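Local coordinates for protein xyloglucan-specific endo-beta-1,4-glucanase BoGH5A (Bacteroides ovatus, PDB 3ZMR) that hydrolyses internal beta-1,4-glucosidic linkages in the backbone of xyloglucan with retention of configuration, releasing xyloglucan oligosaccharides, at residues E35-C45 against R71-A79; K353-A361 against N411-Y422. All blocks are in the same frame, centred on the assembly; numbering follows the deposited sequence.

Contact 1 of 2, residues E35-C45 against R71-A79; sequences EWHISTSESWC and RTATVTVSA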
loop_
_atom_site.group_PDB
_atom_site.type_symbol
_atom_site.label_atom_id
_atom_site.label_comp_id
_atom_site.label_asym_id
_atom_site.label_seq_id
_atom_site.Cartn_x
_atom_site.Cartn_y
_atom_site.Cartn_z
ATOM N N GLU A 35 6.471 -15.425 46.906
ATOM C CA GLU A 35 5.683 -14.390 46.252
ATOM C C GLU A 35 6.535 -13.164 45.909
ATOM O O GLU A 35 7.272 -12.636 46.745
ATOM C CB GLU A 35 4.523 -13.966 47.154
ATOM C CG GLU A 35 3.547 -12.993 46.518
ATOM C CD GLU A 35 2.410 -12.662 47.459
ATOM O OE1 GLU A 35 2.386 -13.208 48.586
ATOM O OE2 GLU A 35 1.553 -11.845 47.078
ATOM N N TRP A 36 6.432 -12.719 44.669
ATOM C CA TRP A 36 7.026 -11.454 44.253
ATOM C C TRP A 36 6.137 -10.777 43.230
ATOM O O TRP A 36 5.161 -11.356 42.736
ATOM C CB TRP A 36 8.458 -11.642 43.747
ATOM C CG TRP A 36 8.641 -12.798 42.752
ATOM C CD1 TRP A 36 9.147 -14.038 43.042
ATOM C CD2 TRP A 36 8.346 -12.824 41.343
ATOM N NE1 TRP A 36 9.189 -14.820 41.939
ATOM C CE2 TRP A 36 8.714 -14.115 40.873
ATOM C CE3 TRP A 36 7.822 -11.896 40.431
ATOM C CZ2 TRP A 36 8.563 -14.498 39.540
ATOM C CZ3 TRP A 36 7.650 -12.293 39.103
ATOM C CH2 TRP A 36 8.030 -13.582 38.672
ATOM N N HIS A 37 6.468 -9.532 42.934
ATOM C CA HIS A 37 5.646 -8.671 42.098
ATOM C C HIS A 37 6.504 -7.881 41.112
ATOM O O HIS A 37 7.660 -7.581 41.379
ATOM C CB HIS A 37 4.870 -7.684 42.957
ATOM C CG HIS A 37 3.951 -8.330 43.949
ATOM N ND1 HIS A 37 2.617 -8.540 43.691
ATOM C CD2 HIS A 37 4.170 -8.790 45.209
ATOM C CE1 HIS A 37 2.051 -9.100 44.751
ATOM N NE2 HIS A 37 2.973 -9.262 45.682
ATOM N N ILE A 38 5.919 -7.592 39.960
ATOM C CA ILE A 38 6.531 -6.742 38.932
ATOM C C ILE A 38 5.578 -5.647 38.424
ATOM O O ILE A 38 4.430 -5.897 38.137
ATOM C CB ILE A 38 6.980 -7.587 37.724
ATOM C CG1 ILE A 38 8.056 -8.582 38.163
ATOM C CG2 ILE A 38 7.531 -6.680 36.606
ATOM C CD1 ILE A 38 8.520 -9.509 37.044
ATOM N N SER A 39 6.112 -4.434 38.318
ATOM C CA SER A 39 5.464 -3.326 37.637
ATOM C C SER A 39 6.505 -2.684 36.703
ATOM O O SER A 39 7.715 -2.981 36.786
ATOM C CB SER A 39 4.901 -2.299 38.627
ATOM O OG SER A 39 5.928 -1.629 39.318
ATOM N N THR A 40 6.015 -1.853 35.796
ATOM C CA THR A 40 6.870 -1.026 34.936
ATOM C C THR A 40 6.431 0.448 34.994
ATOM O O THR A 40 5.285 0.778 35.332
ATOM C CB THR A 40 6.876 -1.470 33.445
ATOM O OG1 THR A 40 5.768 -0.887 32.752
ATOM C CG2 THR A 40 6.843 -2.986 33.301
ATOM N N SER A 41 7.355 1.325 34.611
ATOM C CA SER A 41 7.161 2.768 34.750
ATOM C C SER A 41 6.507 3.430 33.528
ATOM O O SER A 41 6.191 4.615 33.576
ATOM C CB SER A 41 8.507 3.438 35.045
ATOM O OG SER A 41 9.330 3.427 33.891
ATOM N N GLU A 42 6.339 2.674 32.436
ATOM C CA GLU A 42 5.824 3.218 31.170
ATOM C C GLU A 42 4.924 2.197 30.467
ATOM O O GLU A 42 5.227 1.009 30.452
ATOM C CB GLU A 42 6.963 3.622 30.221
ATOM C CG GLU A 42 7.947 4.642 30.776
ATOM C CD GLU A 42 7.358 6.036 30.946
ATOM O OE1 GLU A 42 6.249 6.324 30.435
ATOM O OE2 GLU A 42 8.032 6.863 31.578
ATOM N N SER A 43 3.848 2.684 29.872
ATOM C CA SER A 43 2.827 1.838 29.250
ATOM C C SER A 43 3.345 1.078 28.038
ATOM O O SER A 43 2.800 0.039 27.697
ATOM C CB SER A 43 1.594 2.665 28.864
ATOM O OG SER A 43 1.914 3.661 27.912
ATOM N N TRP A 44 4.412 1.580 27.414
ATOM C CA TRP A 44 4.987 0.915 26.210
ATOM C C TRP A 44 5.947 -0.241 26.545
ATOM O O TRP A 44 6.417 -0.968 25.664
ATOM C CB TRP A 44 5.717 1.919 25.294
ATOM C CG TRP A 44 6.809 2.747 25.978
ATOM C CD1 TRP A 44 6.662 4.018 26.496
ATOM C CD2 TRP A 44 8.177 2.371 26.251
ATOM N NE1 TRP A 44 7.839 4.450 27.039
ATOM C CE2 TRP A 44 8.782 3.468 26.923
ATOM C CE3 TRP A 44 8.961 1.225 25.981
ATOM C CZ2 TRP A 44 10.113 3.458 27.334
ATOM C CZ3 TRP A 44 10.306 1.216 26.396
ATOM C CH2 TRP A 44 10.866 2.349 27.050
ATOM N N CYS A 45 6.237 -0.394 27.825
ATOM C CA CYS A 45 7.069 -1.454 28.347
ATOM C C CYS A 45 6.204 -2.340 29.249
ATOM O O CYS A 45 5.657 -1.893 30.260
ATOM C CB CYS A 45 8.244 -0.864 29.127
ATOM S SG CYS A 45 9.375 -2.089 29.809
ATOM N N ARG A 71 13.928 6.357 24.198
ATOM C CA ARG A 71 13.086 6.394 25.388
ATOM C C ARG A 71 13.533 5.362 26.408
ATOM O O ARG A 71 14.144 4.337 26.075
ATOM C CB ARG A 71 11.603 6.235 25.057
ATOM C CG ARG A 71 11.221 4.970 24.303
ATOM C CD ARG A 71 9.769 5.058 23.867
ATOM N NE ARG A 71 9.300 3.790 23.280
ATOM C CZ ARG A 71 8.061 3.572 22.831
ATOM N NH1 ARG A 71 7.141 4.523 22.884
ATOM N NH2 ARG A 71 7.731 2.392 22.316
ATOM N N THR A 72 13.207 5.656 27.658
ATOM C CA THR A 72 13.614 4.822 28.775
ATOM C C THR A 72 12.461 4.516 29.728
ATOM O O THR A 72 11.474 5.239 29.822
ATOM C CB THR A 72 14.756 5.466 29.588
ATOM O OG1 THR A 72 14.308 6.709 30.163
ATOM C CG2 THR A 72 16.007 5.690 28.711
ATOM N N ALA A 73 12.612 3.401 30.415
ATOM C CA ALA A 73 11.662 2.961 31.424
ATOM C C ALA A 73 12.402 2.153 32.486
ATOM O O ALA A 73 13.603 1.821 32.360
ATOM C CB ALA A 73 10.589 2.106 30.792
ATOM N N THR A 74 11.679 1.871 33.563
ATOM C CA THR A 74 12.163 0.893 34.541
ATOM C C THR A 74 11.149 -0.230 34.711
ATOM O O THR A 74 9.955 -0.077 34.415
ATOM C CB THR A 74 12.462 1.518 35.919
ATOM O OG1 THR A 74 11.263 2.098 36.442
ATOM C CG2 THR A 74 13.537 2.569 35.808
ATOM N N VAL A 75 11.670 -1.363 35.158
ATOM C CA VAL A 75 10.883 -2.518 35.582
ATOM C C VAL A 75 11.302 -2.803 37.025
ATOM O O VAL A 75 12.493 -3.023 37.319
ATOM C CB VAL A 75 11.170 -3.749 34.688
ATOM C CG1 VAL A 75 10.394 -4.965 35.175
ATOM C CG2 VAL A 75 10.803 -3.449 33.228
ATOM N N THR A 76 10.317 -2.788 37.917
ATOM C CA THR A 76 10.560 -2.952 39.345
ATOM C C THR A 76 10.057 -4.289 39.822
ATOM O O THR A 76 8.863 -4.601 39.699
ATOM C CB THR A 76 9.867 -1.826 40.120
ATOM O OG1 THR A 76 10.482 -0.594 39.748
ATOM C CG2 THR A 76 10.002 -1.999 41.652
ATOM N N VAL A 77 10.994 -5.081 40.326
ATOM C CA VAL A 77 10.682 -6.388 40.931
ATOM C C VAL A 77 10.736 -6.237 42.453
ATOM O O VAL A 77 11.718 -5.743 43.000
ATOM C CB VAL A 77 11.676 -7.474 40.481
ATOM C CG1 VAL A 77 11.171 -8.844 40.882
ATOM C CG2 VAL A 77 11.922 -7.392 38.960
ATOM N N SER A 78 9.683 -6.686 43.137
ATOM C CA SER A 78 9.605 -6.494 44.578
ATOM C C SER A 78 9.093 -7.722 45.312
ATOM O O SER A 78 8.393 -8.556 44.744
ATOM C CB SER A 78 8.723 -5.291 44.887
ATOM O OG SER A 78 7.411 -5.479 44.425
ATOM N N ALA A 79 9.453 -7.814 46.583
ATOM C CA ALA A 79 8.997 -8.904 47.438
ATOM C C ALA A 79 9.035 -8.402 48.874
ATOM O O ALA A 79 9.848 -7.549 49.225
ATOM C CB ALA A 79 9.881 -10.123 47.271
#

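Contact 2 of 2, residues K353-A361 against N411-Y422; sequences KSQWGAAFA and NHLKSRNDYIEY. With EDO (1,2-ethanediol), chain F.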
loop_
_atom_site.group_PDB
_atom_site.type_symbol
_atom_site.label_atom_id
_atom_site.label_comp_id
_atom_site.label_asym_id
_atom_site.label_seq_id
_atom_site.Cartn_x
_atom_site.Cartn_y
_atom_site.Cartn_z
ATOM N N LYS A 353 -23.722 -9.257 -13.097
ATOM C CA LYS A 353 -24.827 -8.321 -13.074
ATOM C C LYS A 353 -24.450 -7.160 -13.981
ATOM O O LYS A 353 -23.355 -6.607 -13.850
ATOM C CB LYS A 353 -25.108 -7.843 -11.668
ATOM C CG LYS A 353 -25.437 -8.946 -10.679
ATOM C CD LYS A 353 -26.718 -9.677 -11.031
ATOM C CE LYS A 353 -27.104 -10.684 -9.957
ATOM N NZ LYS A 353 -28.266 -11.480 -10.420
ATOM N N SER A 354 -25.324 -6.809 -14.916
ATOM C CA SER A 354 -25.030 -5.788 -15.909
ATOM C C SER A 354 -25.403 -4.366 -15.461
ATOM O O SER A 354 -25.015 -3.393 -16.117
ATOM C CB SER A 354 -25.737 -6.093 -17.256
ATOM O OG SER A 354 -27.138 -6.100 -17.063
ATOM N N GLN A 355 -26.220 -4.266 -14.397
ATOM C CA GLN A 355 -26.788 -3.003 -13.958
ATOM C C GLN A 355 -26.336 -2.682 -12.535
ATOM O O GLN A 355 -25.887 -3.560 -11.788
ATOM C CB GLN A 355 -28.312 -3.051 -13.978
ATOM C CG GLN A 355 -28.830 -3.241 -15.400
ATOM C CD GLN A 355 -30.329 -3.480 -15.470
ATOM O OE1 GLN A 355 -31.025 -3.555 -14.451
ATOM N NE2 GLN A 355 -30.829 -3.625 -16.680
ATOM N N TRP A 356 -26.471 -1.409 -12.198
ATOM C CA TRP A 356 -26.056 -0.888 -10.885
ATOM C C TRP A 356 -26.848 0.369 -10.533
ATOM O O TRP A 356 -27.076 1.223 -11.387
ATOM C CB TRP A 356 -24.534 -0.543 -10.907
ATOM C CG TRP A 356 -24.125 0.026 -9.576
ATOM C CD1 TRP A 356 -23.720 -0.696 -8.459
ATOM C CD2 TRP A 356 -24.203 1.403 -9.148
ATOM N NE1 TRP A 356 -23.534 0.147 -7.389
ATOM C CE2 TRP A 356 -23.815 1.438 -7.772
ATOM C CE3 TRP A 356 -24.556 2.611 -9.782
ATOM C CZ2 TRP A 356 -23.831 2.629 -7.021
ATOM C CZ3 TRP A 356 -24.543 3.783 -9.039
ATOM C CH2 TRP A 356 -24.152 3.787 -7.669
ATOM N N GLY A 357 -27.233 0.491 -9.264
ATOM C CA GLY A 357 -27.652 1.768 -8.708
ATOM C C GLY A 357 -29.159 1.969 -8.626
ATOM O O GLY A 357 -29.947 1.171 -9.125
ATOM N N ALA A 358 -29.532 3.067 -7.992
ATOM C CA ALA A 358 -30.954 3.380 -7.680
ATOM C C ALA A 358 -31.848 3.378 -8.922
ATOM O O ALA A 358 -32.974 2.891 -8.864
ATOM C CB ALA A 358 -31.060 4.712 -6.951
ATOM N N ALA A 359 -31.313 3.878 -10.038
ATOM C CA ALA A 359 -32.062 3.957 -11.307
ATOM C C ALA A 359 -32.512 2.584 -11.811
ATOM O O ALA A 359 -33.487 2.484 -12.571
ATOM C CB ALA A 359 -31.238 4.667 -12.369
ATOM N N PHE A 360 -31.819 1.536 -11.375
ATOM C CA PHE A 360 -32.118 0.149 -11.771
ATOM C C PHE A 360 -32.548 -0.785 -10.652
ATOM O O PHE A 360 -32.522 -2.008 -10.813
ATOM C CB PHE A 360 -30.920 -0.435 -12.521
ATOM C CG PHE A 360 -30.623 0.307 -13.769
ATOM C CD1 PHE A 360 -31.468 0.185 -14.876
ATOM C CD2 PHE A 360 -29.564 1.179 -13.831
ATOM C CE1 PHE A 360 -31.214 0.908 -16.017
ATOM C CE2 PHE A 360 -29.308 1.909 -14.962
ATOM C CZ PHE A 360 -30.143 1.779 -16.057
ATOM N N ALA A 361 -32.935 -0.216 -9.508
ATOM C CA ALA A 361 -33.495 -1.032 -8.426
ATOM C C ALA A 361 -34.629 -1.901 -8.990
ATOM O O ALA A 361 -35.449 -1.413 -9.753
ATOM C CB ALA A 361 -34.000 -0.151 -7.293
ATOM N N ASN A 411 -28.641 0.073 -20.765
ATOM C CA ASN A 411 -28.759 0.119 -19.307
ATOM C C ASN A 411 -27.397 -0.158 -18.646
ATOM O O ASN A 411 -27.085 0.392 -17.587
ATOM C CB ASN A 411 -29.795 -0.909 -18.836
ATOM C CG ASN A 411 -31.211 -0.525 -19.182
ATOM O OD1 ASN A 411 -31.485 0.615 -19.537
ATOM N ND2 ASN A 411 -32.110 -1.490 -19.088
ATOM N N HIS A 412 -26.614 -1.017 -19.272
ATOM C CA HIS A 412 -25.277 -1.363 -18.788
ATOM C C HIS A 412 -24.371 -0.134 -18.911
ATOM O O HIS A 412 -23.622 0.199 -17.971
ATOM C CB HIS A 412 -24.705 -2.571 -19.534
ATOM C CG HIS A 412 -23.245 -2.826 -19.278
ATOM N ND1 HIS A 412 -22.770 -3.186 -18.034
ATOM C CD2 HIS A 412 -22.159 -2.741 -20.083
ATOM C CE1 HIS A 412 -21.454 -3.338 -18.101
ATOM N NE2 HIS A 412 -21.060 -3.062 -19.327
ATOM N N LEU A 413 -24.381 0.520 -20.068
ATOM C CA LEU A 413 -23.498 1.667 -20.294
ATOM C C LEU A 413 -23.819 2.756 -19.276
ATOM O O LEU A 413 -22.910 3.355 -18.693
ATOM C CB LEU A 413 -23.637 2.200 -21.719
ATOM C CG LEU A 413 -23.104 1.275 -22.816
ATOM C CD1 LEU A 413 -23.476 1.855 -24.169
ATOM C CD2 LEU A 413 -21.606 1.086 -22.704
ATOM N N LYS A 414 -25.107 3.011 -19.063
ATOM C CA LYS A 414 -25.564 4.000 -18.084
ATOM C C LYS A 414 -25.131 3.612 -16.678
ATOM O O LYS A 414 -24.621 4.454 -15.924
ATOM C CB LYS A 414 -27.094 4.186 -18.130
ATOM C CG LYS A 414 -27.627 5.163 -17.077
ATOM C CD LYS A 414 -29.135 5.384 -17.145
ATOM C CE LYS A 414 -29.525 6.681 -16.441
ATOM N NZ LYS A 414 -29.225 6.629 -14.987
ATOM N N SER A 415 -25.306 2.351 -16.333
ATOM C CA SER A 415 -24.969 1.833 -15.016
ATOM C C SER A 415 -23.482 2.060 -14.742
ATOM O O SER A 415 -23.115 2.420 -13.627
ATOM C CB SER A 415 -25.261 0.338 -14.951
ATOM O OG SER A 415 -26.664 0.088 -14.807
ATOM N N ARG A 416 -22.630 1.759 -15.711
ATOM C CA ARG A 416 -21.174 1.959 -15.529
ATOM C C ARG A 416 -20.905 3.401 -15.155
ATOM O O ARG A 416 -20.123 3.713 -14.230
ATOM C CB ARG A 416 -20.333 1.642 -16.762
ATOM C CG ARG A 416 -20.388 0.204 -17.200
ATOM C CD ARG A 416 -19.510 0.044 -18.428
ATOM N NE ARG A 416 -18.081 0.182 -18.114
ATOM C CZ ARG A 416 -17.337 1.262 -18.363
ATOM N NH1 ARG A 416 -17.826 2.335 -18.978
ATOM N NH2 ARG A 416 -16.058 1.249 -17.961
ATOM N N ASN A 417 -21.480 4.326 -15.902
ATOM C CA ASN A 417 -21.221 5.754 -15.669
ATOM C C ASN A 417 -21.830 6.283 -14.369
ATOM O O ASN A 417 -21.215 7.093 -13.666
ATOM C CB ASN A 417 -21.604 6.562 -16.902
ATOM C CG ASN A 417 -20.681 6.271 -18.058
ATOM O OD1 ASN A 417 -19.483 5.961 -17.854
ATOM N ND2 ASN A 417 -21.212 6.316 -19.264
ATOM N N ASP A 418 -22.989 5.765 -13.990
ATOM C CA ASP A 418 -23.617 6.095 -12.697
ATOM C C ASP A 418 -22.688 5.618 -11.563
ATOM O O ASP A 418 -22.451 6.324 -10.579
ATOM C CB ASP A 418 -25.007 5.438 -12.571
ATOM C CG ASP A 418 -26.052 6.079 -13.464
ATOM O OD1 ASP A 418 -25.809 7.186 -14.043
ATOM O OD2 ASP A 418 -27.132 5.456 -13.565
ATOM N N TYR A 419 -22.184 4.401 -11.710
ATOM C CA TYR A 419 -21.309 3.766 -10.721
ATOM C C TYR A 419 -19.982 4.552 -10.566
ATOM O O TYR A 419 -19.552 4.880 -9.468
ATOM C CB TYR A 419 -21.002 2.301 -11.124
ATOM C CG TYR A 419 -20.005 1.624 -10.222
ATOM C CD1 TYR A 419 -20.410 1.000 -9.064
ATOM C CD2 TYR A 419 -18.659 1.626 -10.536
ATOM C CE1 TYR A 419 -19.515 0.408 -8.209
ATOM C CE2 TYR A 419 -17.741 0.985 -9.713
ATOM C CZ TYR A 419 -18.168 0.374 -8.549
ATOM O OH TYR A 419 -17.242 -0.207 -7.680
ATOM N N ILE A 420 -19.359 4.840 -11.683
ATOM C CA ILE A 420 -18.125 5.604 -11.736
ATOM C C ILE A 420 -18.278 6.944 -11.050
ATOM O O ILE A 420 -17.457 7.326 -10.187
ATOM C CB ILE A 420 -17.621 5.784 -13.199
ATOM C CG1 ILE A 420 -17.104 4.448 -13.755
ATOM C CG2 ILE A 420 -16.515 6.836 -13.272
ATOM C CD1 ILE A 420 -16.881 4.425 -15.255
ATOM N N GLU A 421 -19.308 7.694 -11.416
ATOM C CA GLU A 421 -19.562 8.990 -10.803
ATOM C C GLU A 421 -19.747 8.843 -9.303
ATOM O O GLU A 421 -19.228 9.652 -8.532
ATOM C CB GLU A 421 -20.807 9.627 -11.415
ATOM C CG GLU A 421 -21.142 10.995 -10.843
ATOM C CD GLU A 421 -22.525 11.503 -11.225
ATOM O OE1 GLU A 421 -23.016 11.184 -12.342
ATOM O OE2 GLU A 421 -23.100 12.259 -10.409
ATOM N N TYR A 422 -20.482 7.815 -8.896
ATOM C CA TYR A 422 -20.831 7.629 -7.476
ATOM C C TYR A 422 -19.560 7.294 -6.670
ATOM O O TYR A 422 -19.310 7.856 -5.579
ATOM C CB TYR A 422 -21.905 6.559 -7.241
ATOM C CG TYR A 422 -22.468 6.638 -5.840
ATOM C CD1 TYR A 422 -23.451 7.566 -5.518
ATOM C CD2 TYR A 422 -21.957 5.844 -4.825
ATOM C CE1 TYR A 422 -23.913 7.673 -4.224
ATOM C CE2 TYR A 422 -22.409 5.939 -3.534
ATOM C CZ TYR A 422 -23.386 6.853 -3.233
ATOM O OH TYR A 422 -23.842 6.951 -1.935
HETATM C C1 EDO F . -27.425 -8.586 -19.498
HETATM O O1 EDO F . -28.013 -8.559 -18.186
HETATM C C2 EDO F . -28.345 -9.320 -20.478
HETATM O O2 EDO F . -28.429 -10.687 -20.066
HETATM O O HOH W 1 -27.911 3.844 -11.588
#

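Contact 1 of 2, residues E35-C45 against R71-A79
Backbone bonds tie strand 36-40 to strand 71-78 in antiparallel fashion: His37 and Ser78 pair in both directions, as do Ser39 and Thr76, and Ser41 N donates to Thr74 O. At that last pair a side-chain oxygen stands in for the backbone carbonyl: Thr74 N donates to Ser41 OG at 2.8 Å, nearly straight at 170°. A chi1 of 72° puts OG there, between the serine's own backbone N and carbonyl carbon.

Apolar packing fills the face bearing Ile38, Val75 and Val77. Ile38 CG2 meets Val75 CG1 at 3.6 Å, while its CG1 branch runs beside Val77; Val75 CG2 touches Cys45 SG at 3.9 Å.

The cation-pi contact lies at the far end. The extended Arg71 chain slides over the Trp44 indole, its guanidinium flat on the ring with planes 4° apart and CZ 3.7 Å from the five-membered ring centroid. Arg71 CD adds a CH-pi contact to the same ring. Glu42 CB and Cys45 CB lie against the opposite indole face, and Gln91 OE1 accepts from Arg71 NE, holding the guanidinium in place.

This is antiparallel pairing inside the small beta-sheet of the BACON domain, with the Glu42-Cys45 type I turn presenting Trp44 to Arg71.

Contact 2 of 2, residues K353-A361 against N411-Y422
Trp356 reaches from the 353-361 loop onto helix 406-429, and its backbone sets the start: Trp356 N donates to Ser415 OG at 3.0 Å. From there its CB lies near the CB of Ser415. With CG anti to the backbone N (chi1 178°), the indole is carried along the helix toward Tyr419. CG, CD1 and CD2 all have Tyr419 CD1 as their nearest neighbour on the helix, and Trp356 NE1 comes within 3.6 Å of Tyr419 CD1 too. The Tyr419 edge therefore meets the indole face, with planes at 84° and the five-membered ring centroid 4.9 Å from that of the phenol. NE1 spends its hydrogen on Gly369 O. On the benzo side CE3 and CZ3 rest against Tyr419 N, and Tyr419 CA makes a CH-pi contact over the six-membered ring. At the tip, Trp356 CH2 touches Tyr422 CB at 3.6 Å. An alanine at Trp356 is likely to leave the Tyr419 edge and Tyr422 CB without their aromatic partner and open a gap between loop and helix.

Ser415 OG donates in turn to Asn411 O at 2.8 Å, which also takes Ser415 N from the opposite face of its plane. Phe360 CE2 packs 3.2 Å from Ser415 OG, and its CE1 approaches Asn411 CG. One turn back, His412 ND1 donates to Ser354 O at 3.0 Å, the oxygen lying in the imidazole plane. A water gives hydrogens to both Trp356 O and Asp418 OD2; that carboxylate oxygen also holds Lys414 NZ in a salt bridge through its syn lone pair.

Trp356 N, Ser354 O and the Ser415 hydroxyl thus find partners within the contact, and probably sit beside the buried rings of Trp356 and Tyr419 at little cost.

Overall arrangement
Contact 1 closes before contact 2 opens along the chain, and the two lie on opposite sides of its centre, their centres about 60 Å apart and their nearest atoms about 39 Å apart. They share no sheet or helix. Contact 1 pairs the neighbouring strands 36-40 and 71-78 of the mixed sheet in the N-terminal BACON domain, whereas 353-361 and 411-422 join a loop to helix 406-429 of the eight-stranded barrel enzyme. Contact 2 lies nearer the active site without being part of it: the Tyr419 side chain is about 10 Å from that of Glu395, inferred to be the nucleophile. Such separation suits a BACON domain that binds no carbohydrate and may distance the catalytic module from the cell surface.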